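PDB 2O57: putative sarcosine dimethylglycine methyltransferase from Galdieria sulphuraria, which probably transfers methyl groups from S-adenosylmethionine to the nitrogen of sarcosine or dimethylglycine. Local coordinates for residues E24-Y27 / D28-S32; K51-V54 / D55-E58; E58-E61 / A62-T66. All blocks are in the same frame, centred on the assembly; numbering follows the deposited sequence.

Interaction 1: E24-Y27 / D28-S32; sequences EIYY and DDDDS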
loop_
_atom_site.group_PDB
_atom_site.type_symbol
_atom_site.label_atom_id
_atom_site.label_comp_id
_atom_site.label_asym_id
_atom_site.label_seq_id
_atom_site.Cartn_x
_atom_site.Cartn_y
_atom_site.Cartn_z
ATOM N N GLU A 24 -33.961 6.637 -13.887
ATOM C CA GLU A 24 -34.184 5.214 -14.175
ATOM C C GLU A 24 -32.880 4.420 -14.398
ATOM O O GLU A 24 -32.738 3.286 -13.938
ATOM C CB GLU A 24 -35.169 5.045 -15.329
ATOM C CG GLU A 24 -36.513 5.748 -15.062
ATOM C CD GLU A 24 -37.656 5.153 -15.852
ATOM O OE1 GLU A 24 -37.435 4.752 -17.014
ATOM O OE2 GLU A 24 -38.761 5.070 -15.300
ATOM N N ILE A 25 -31.924 5.030 -15.072
ATOM C CA ILE A 25 -30.598 4.427 -15.207
ATOM C C ILE A 25 -30.057 4.195 -13.792
ATOM O O ILE A 25 -29.435 3.158 -13.508
ATOM C CB ILE A 25 -29.641 5.328 -16.043
ATOM C CG1 ILE A 25 -30.013 5.286 -17.537
ATOM C CG2 ILE A 25 -28.179 4.924 -15.837
ATOM C CD1 ILE A 25 -29.099 6.122 -18.458
ATOM N N TYR A 26 -30.352 5.147 -12.901
ATOM C CA TYR A 26 -29.784 5.191 -11.549
ATOM C C TYR A 26 -30.436 4.184 -10.595
ATOM O O TYR A 26 -29.952 4.012 -9.467
ATOM C CB TYR A 26 -29.823 6.635 -10.990
ATOM C CG TYR A 26 -29.009 6.883 -9.720
ATOM C CD1 TYR A 26 -27.643 7.184 -9.785
ATOM C CD2 TYR A 26 -29.616 6.845 -8.452
ATOM C CE1 TYR A 26 -26.903 7.430 -8.621
ATOM C CE2 TYR A 26 -28.879 7.075 -7.276
ATOM C CZ TYR A 26 -27.525 7.368 -7.365
ATOM O OH TYR A 26 -26.784 7.613 -6.213
ATOM N N TYR A 27 -31.501 3.488 -11.041
ATOM C CA TYR A 27 -32.065 2.439 -10.185
ATOM C C TYR A 27 -31.050 1.317 -9.973
ATOM O O TYR A 27 -31.120 0.628 -8.979
ATOM C CB TYR A 27 -33.413 1.895 -10.678
ATOM C CG TYR A 27 -34.521 2.944 -10.697
ATOM C CD1 TYR A 27 -34.630 3.898 -9.675
ATOM C CD2 TYR A 27 -35.463 2.963 -11.722
ATOM C CE1 TYR A 27 -35.637 4.878 -9.687
ATOM C CE2 TYR A 27 -36.495 3.920 -11.754
ATOM C CZ TYR A 27 -36.583 4.866 -10.731
ATOM O OH TYR A 27 -37.582 5.812 -10.776
ATOM N N ASP A 28 -30.127 1.129 -10.916
ATOM C CA ASP A 28 -29.058 0.143 -10.713
ATOM C C ASP A 28 -28.248 0.516 -9.470
ATOM O O ASP A 28 -27.997 -0.341 -8.632
ATOM C CB ASP A 28 -28.160 0.011 -11.938
ATOM C CG ASP A 28 -28.835 -0.722 -13.082
ATOM O OD1 ASP A 28 -28.915 -1.982 -13.060
ATOM O OD2 ASP A 28 -29.263 -0.027 -14.016
ATOM N N ASP A 29 -27.864 1.789 -9.340
ATOM C CA ASP A 29 -27.117 2.289 -8.162
ATOM C C ASP A 29 -27.998 2.186 -6.910
ATOM O O ASP A 29 -27.535 1.762 -5.842
ATOM C CB ASP A 29 -26.702 3.766 -8.345
ATOM C CG ASP A 29 -25.527 3.958 -9.313
ATOM O OD1 ASP A 29 -25.015 2.987 -9.902
ATOM O OD2 ASP A 29 -25.099 5.108 -9.495
ATOM N N ASP A 30 -29.265 2.593 -7.033
ATOM C CA ASP A 30 -30.207 2.529 -5.897
ATOM C C ASP A 30 -30.431 1.103 -5.418
ATOM O O ASP A 30 -30.497 0.854 -4.208
ATOM C CB ASP A 30 -31.589 3.108 -6.255
ATOM C CG ASP A 30 -31.566 4.594 -6.476
ATOM O OD1 ASP A 30 -30.734 5.308 -5.861
ATOM O OD2 ASP A 30 -32.418 5.067 -7.259
ATOM N N ASP A 31 -30.618 0.167 -6.350
ATOM C CA ASP A 31 -30.895 -1.217 -5.944
ATOM C C ASP A 31 -29.640 -1.929 -5.422
ATOM O O ASP A 31 -29.732 -2.784 -4.540
ATOM C CB ASP A 31 -31.584 -2.003 -7.055
ATOM C CG ASP A 31 -33.080 -1.588 -7.214
ATOM O OD1 ASP A 31 -33.601 -0.892 -6.319
ATOM O OD2 ASP A 31 -33.698 -1.902 -8.234
ATOM N N SER A 32 -28.476 -1.572 -5.972
ATOM C CA SER A 32 -27.213 -2.003 -5.399
ATOM C C SER A 32 -27.138 -1.544 -3.948
ATOM O O SER A 32 -26.856 -2.360 -3.060
ATOM C CB SER A 32 -26.028 -1.499 -6.232
ATOM O OG SER A 32 -24.810 -1.902 -5.649
#
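The carbonyl oxygens of Tyr26 and Tyr27 each take a backbone N-H from one turn further on. Asp30 N reaches Tyr26 O at 2.9 Å, and Asp31 N meets Tyr27 O at 2.7 Å. A weaker bond precedes them, from Asp28 N to Ile25 O at 3.4 Å, where the chain passes from helix 17-25 into the next helix.

The nonpolar part is a CH-pi contact. Asp29 CB stands over the centre of the Tyr26 ring, 3.7 Å from the centroid. The tyrosine torsion allows this: CG anti to the backbone N (chi1 -168°) brings the ring under Asp29 CB, with one face turned to it.

These pairs make up the first turn of helix 27-40, a surface turn with four aspartates in a row. Negative side chains at a helix N-terminus are likely to be favoured by the helix dipole. Asp28, Asp31 and Ser32 also touch Phe264 of helix 262-280.

Two carboxylates also approach the Tyr26 ring. Asp29 OD2 lies 3.1 Å from Tyr26 CE1, its carboxylate plane turned 72° from the ring. Asp30 OD1 comes in obliquely and unusually close, 2.9 Å from Tyr26 CE2, a distance best treated as doubtful. The other oxygen of Asp30 serves the neighbouring ring: OD2 sits near the plane of Tyr27, at its edge, 3.5 Å from CD1, with the two flat groups 45° apart. Asp31 CB rests 3.3 Å from Tyr27 O, the same oxygen that accepts its backbone N-H.

Interaction 2: K51-V54 / D55-E58; sequences KEPV and DQDE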
loop_
_atom_site.group_PDB
_atom_site.type_symbol
_atom_site.label_atom_id
_atom_site.label_comp_id
_atom_site.label_asym_id
_atom_site.label_seq_id
_atom_site.Cartn_x
_atom_site.Cartn_y
_atom_site.Cartn_z
ATOM N N LYS A 51 -8.357 -12.018 4.608
ATOM C CA LYS A 51 -7.403 -12.950 5.224
ATOM C C LYS A 51 -7.672 -14.316 4.592
ATOM O O LYS A 51 -8.823 -14.717 4.510
ATOM C CB LYS A 51 -7.688 -13.016 6.727
ATOM C CG LYS A 51 -6.862 -14.011 7.519
ATOM C CD LYS A 51 -7.135 -13.819 9.036
ATOM C CE LYS A 51 -6.448 -14.913 9.890
ATOM N NZ LYS A 51 -6.590 -14.652 11.389
ATOM N N GLU A 52 -6.638 -15.025 4.151
ATOM C CA GLU A 52 -6.806 -16.424 3.670
ATOM C C GLU A 52 -7.124 -17.391 4.800
ATOM O O GLU A 52 -6.615 -17.196 5.906
ATOM C CB GLU A 52 -5.536 -16.901 2.957
ATOM C CG GLU A 52 -5.293 -16.133 1.674
ATOM C CD GLU A 52 -6.109 -16.676 0.493
ATOM O OE1 GLU A 52 -6.967 -17.577 0.694
ATOM O OE2 GLU A 52 -5.903 -16.174 -0.638
ATOM N N PRO A 53 -7.989 -18.421 4.557
ATOM C CA PRO A 53 -8.775 -18.692 3.335
ATOM C C PRO A 53 -9.941 -17.712 3.171
ATOM O O PRO A 53 -10.814 -17.563 4.064
ATOM C CB PRO A 53 -9.266 -20.138 3.515
ATOM C CG PRO A 53 -9.256 -20.366 5.042
ATOM C CD PRO A 53 -8.195 -19.440 5.610
ATOM N N VAL A 54 -9.903 -16.992 2.056
ATOM C CA VAL A 54 -10.818 -15.907 1.803
ATOM C C VAL A 54 -12.285 -16.382 1.868
ATOM O O VAL A 54 -13.159 -15.640 2.313
ATOM C CB VAL A 54 -10.476 -15.226 0.453
ATOM C CG1 VAL A 54 -11.488 -14.180 0.107
ATOM C CG2 VAL A 54 -9.065 -14.600 0.508
ATOM N N ASP A 55 -12.546 -17.619 1.455
ATOM C CA ASP A 55 -13.941 -18.122 1.452
ATOM C C ASP A 55 -14.508 -18.179 2.888
ATOM O O ASP A 55 -15.726 -18.042 3.075
ATOM C CB ASP A 55 -14.028 -19.482 0.747
ATOM C CG ASP A 55 -13.527 -20.600 1.609
ATOM O OD1 ASP A 55 -12.303 -20.802 1.684
ATOM O OD2 ASP A 55 -14.371 -21.264 2.244
ATOM N N GLN A 56 -13.623 -18.300 3.888
ATOM C CA GLN A 56 -14.002 -18.313 5.320
ATOM C C GLN A 56 -14.072 -16.926 5.984
ATOM O O GLN A 56 -14.613 -16.787 7.103
ATOM C CB GLN A 56 -13.024 -19.159 6.140
ATOM C CG GLN A 56 -12.982 -20.628 5.807
ATOM C CD GLN A 56 -14.339 -21.259 5.941
ATOM O OE1 GLN A 56 -14.961 -21.216 7.005
ATOM N NE2 GLN A 56 -14.828 -21.818 4.852
ATOM N N ASP A 57 -13.510 -15.922 5.315
ATOM C CA ASP A 57 -13.437 -14.568 5.859
ATOM C C ASP A 57 -14.783 -13.865 5.662
ATOM O O ASP A 57 -15.602 -14.296 4.871
ATOM C CB ASP A 57 -12.291 -13.803 5.180
ATOM C CG ASP A 57 -11.800 -12.606 5.998
ATOM O OD1 ASP A 57 -12.114 -12.500 7.188
ATOM O OD2 ASP A 57 -11.071 -11.774 5.441
ATOM N N GLU A 58 -15.061 -12.841 6.440
ATOM C CA GLU A 58 -16.317 -12.125 6.249
ATOM C C GLU A 58 -16.053 -10.740 5.655
ATOM O O GLU A 58 -15.052 -10.087 5.975
ATOM C CB GLU A 58 -17.080 -11.994 7.583
ATOM C CG GLU A 58 -17.337 -13.305 8.354
ATOM C CD GLU A 58 -18.462 -14.141 7.790
ATOM O OE1 GLU A 58 -19.007 -13.786 6.701
ATOM O OE2 GLU A 58 -18.808 -15.166 8.456
#
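Lys51 N is bonded to the Asp57 carboxylate across a loop that contains a short 3-10 turn and joins helix 27-40 to helix 59-76. The bond from Lys51 N to Asp57 OD2 is 2.8 Å long and nearly straight at the hydrogen (171°), though the donor arrives from above the carboxylate plane. That same OD2 carries a salt bridge to Arg65 NH1, and so it is gripped by a backbone N-H and a charge together. Cutting the side chain back to an alanine here would probably leave Lys51 N without its acceptor and the Arg65 guanidinium without its charge partner. The extended Lys51 side chain runs out to pack on Met76 of the second subunit.

Glu52 curls back over the loop, its OE1 accepting Val54 N at 3.3 Å, while its backbone is hydrogen-bonded to the second subunit.

Pro53, which follows a cis peptide bond, starts the turn: its O takes Gln56 N at 2.9 Å. The pyrrolidine ring is touched at two carbons, CB by Asp55 OD1 at 3.6 Å and CG by Gln56 CG at 3.8 Å. The first of these depends on the Asp55 torsion, since CG tucked between its backbone N and carbonyl carbon (chi1 77°) brings OD1 to the proline. Asp55 OD2 receives Gln56 NE2 at 2.7 Å, tying the two side chains together on the surface.

At Val54 the second turn bond forms. Val54 O accepts Asp57 N at 3.0 Å and takes a further hydrogen bond from Lys244 NZ.

Interaction 3: E58-E61 / A62-T66; sequences EIRE and ASLRT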
loop_
_atom_site.group_PDB
_atom_site.type_symbol
_atom_site.label_atom_id
_atom_site.label_comp_id
_atom_site.label_asym_id
_atom_site.label_seq_id
_atom_site.Cartn_x
_atom_site.Cartn_y
_atom_site.Cartn_z
ATOM N N GLU A 58 -15.061 -12.841 6.440
ATOM C CA GLU A 58 -16.317 -12.125 6.249
ATOM C C GLU A 58 -16.053 -10.740 5.655
ATOM O O GLU A 58 -15.052 -10.087 5.975
ATOM C CB GLU A 58 -17.080 -11.994 7.583
ATOM C CG GLU A 58 -17.337 -13.305 8.354
ATOM C CD GLU A 58 -18.462 -14.141 7.790
ATOM O OE1 GLU A 58 -19.007 -13.786 6.701
ATOM O OE2 GLU A 58 -18.808 -15.166 8.456
ATOM N N ILE A 59 -16.976 -10.290 4.807
ATOM C CA ILE A 59 -16.868 -8.998 4.149
ATOM C C ILE A 59 -16.819 -7.856 5.199
ATOM O O ILE A 59 -16.019 -6.952 5.090
ATOM C CB ILE A 59 -18.041 -8.829 3.155
ATOM C CG1 ILE A 59 -17.891 -9.846 2.009
ATOM C CG2 ILE A 59 -18.187 -7.356 2.691
ATOM C CD1 ILE A 59 -19.008 -9.810 0.972
ATOM N N ARG A 60 -17.685 -7.912 6.208
ATOM C CA ARG A 60 -17.672 -6.935 7.304
ATOM C C ARG A 60 -16.262 -6.792 7.908
ATOM O O ARG A 60 -15.734 -5.688 8.045
ATOM C CB ARG A 60 -18.660 -7.372 8.421
ATOM C CG ARG A 60 -18.558 -6.595 9.732
ATOM C CD ARG A 60 -19.000 -5.147 9.582
ATOM N NE ARG A 60 -20.452 -5.025 9.484
ATOM C CZ ARG A 60 -21.099 -4.070 8.817
ATOM N NH1 ARG A 60 -20.418 -3.127 8.148
ATOM N NH2 ARG A 60 -22.440 -4.062 8.822
ATOM N N GLU A 61 -15.676 -7.921 8.289
ATOM C CA GLU A 61 -14.338 -7.938 8.904
ATOM C C GLU A 61 -13.304 -7.327 7.951
ATOM O O GLU A 61 -12.525 -6.483 8.355
ATOM C CB GLU A 61 -13.930 -9.380 9.259
ATOM C CG GLU A 61 -14.419 -9.876 10.597
ATOM C CD GLU A 61 -13.734 -9.138 11.775
ATOM O OE1 GLU A 61 -12.742 -9.672 12.356
ATOM O OE2 GLU A 61 -14.175 -8.010 12.087
ATOM N N ALA A 62 -13.284 -7.778 6.685
ATOM C CA ALA A 62 -12.349 -7.233 5.684
ATOM C C ALA A 62 -12.528 -5.717 5.436
ATOM O O ALA A 62 -11.553 -4.988 5.300
ATOM C CB ALA A 62 -12.491 -7.973 4.375
ATOM N N SER A 63 -13.778 -5.260 5.335
ATOM C CA SER A 63 -14.051 -3.837 5.129
ATOM C C SER A 63 -13.558 -3.025 6.367
ATOM O O SER A 63 -13.016 -1.936 6.200
ATOM C CB SER A 63 -15.536 -3.599 4.840
ATOM O OG SER A 63 -15.785 -2.239 4.621
ATOM N N LEU A 64 -13.742 -3.541 7.578
ATOM C CA LEU A 64 -13.137 -2.925 8.788
ATOM C C LEU A 64 -11.623 -2.913 8.790
ATOM O O LEU A 64 -11.023 -1.936 9.243
ATOM C CB LEU A 64 -13.599 -3.605 10.089
ATOM C CG LEU A 64 -15.026 -3.308 10.475
ATOM C CD1 LEU A 64 -15.485 -4.366 11.468
ATOM C CD2 LEU A 64 -15.132 -1.875 11.062
ATOM N N ARG A 65 -10.997 -3.972 8.266
ATOM C CA ARG A 65 -9.505 -3.986 8.113
ATOM C C ARG A 65 -9.062 -2.831 7.198
ATOM O O ARG A 65 -8.113 -2.099 7.509
ATOM C CB ARG A 65 -8.997 -5.300 7.560
ATOM C CG ARG A 65 -9.156 -6.497 8.523
ATOM C CD ARG A 65 -8.371 -7.735 8.082
ATOM N NE ARG A 65 -8.936 -8.923 8.702
ATOM C CZ ARG A 65 -9.736 -9.799 8.088
ATOM N NH1 ARG A 65 -10.012 -9.691 6.797
ATOM N NH2 ARG A 65 -10.230 -10.833 8.771
ATOM N N THR A 66 -9.799 -2.626 6.094
ATOM C CA THR A 66 -9.527 -1.488 5.213
ATOM C C THR A 66 -9.626 -0.162 5.975
ATOM O O THR A 66 -8.748 0.700 5.835
ATOM C CB THR A 66 -10.502 -1.470 4.026
ATOM O OG1 THR A 66 -10.092 -2.455 3.105
ATOM C CG2 THR A 66 -10.537 -0.074 3.303
HETATM O O HOH W 1 -9.626 -8.345 11.747
#
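Arg65 folds back along the helix over Glu61, and its backbone N is bonded to Glu61 O. CB lies near that same carbonyl oxygen, and CG closer, 3.4 Å from Glu61 O. With CG anti to its own carbonyl carbon (chi1 -68°) and the chain extended as far as NE, the guanidinium is carried alongside the Glu61 side chain. NE donates a weak bond of 3.2 Å to water 1, which in turn makes a weak bond of 3.4 Å to Glu61 OE1. At the tip, NH2 lies 4.0 Å from Glu61 CB, which sits over one face of the guanidinium. Glu61 OE1 is 4.5 Å from Arg65 NH2 and far out of the guanidinium plane, too distant for a salt bridge; any attraction is of charge alone. NH1 finds its stronger partner in Leu49 O, in the loop that precedes the helix.

On another flank, Leu64 CD1 touches the bent chain of Arg60, 4.1 Å from its CD, and also comes within 3.9 Å of Glu61 OE2. The guanidinium of Arg60 continues to Trp40 O and Glu43 O, while Ser63 OG bonds His46 N, and so this helix face is tied to the end of helix 27-40 and the loop after it.

Beneath the side chains run the regular backbone bonds, beginning with Ala62 N to Glu58 O at 3.0 Å. Glu58 holds the N-cap position, and this is the opening of helix 59-76, the helix leading into strand 85-89, first strand of the Rossmann-like methyltransferase fold.

Overall arrangement
From the N terminus the three contacts come in series, and each is local to its stretch of chain; none encloses or crosses another. Interaction 1 marks the passage from helix 17-25 into helix 27-40, on the side near helix 262-280. The chain then runs through helix 27-40 to the loop where interaction 2 closes its small turn, about 16 Å away between nearest atoms. Interaction 3 begins at once, since the two share Glu58: the loop ends where helix 59-76 opens. They also touch through the salt bridge of Asp57 OD2 with Arg65 NH1, 2.7 Å, fastening loop to helix beside the second subunit. Interaction 1 meets neither of them.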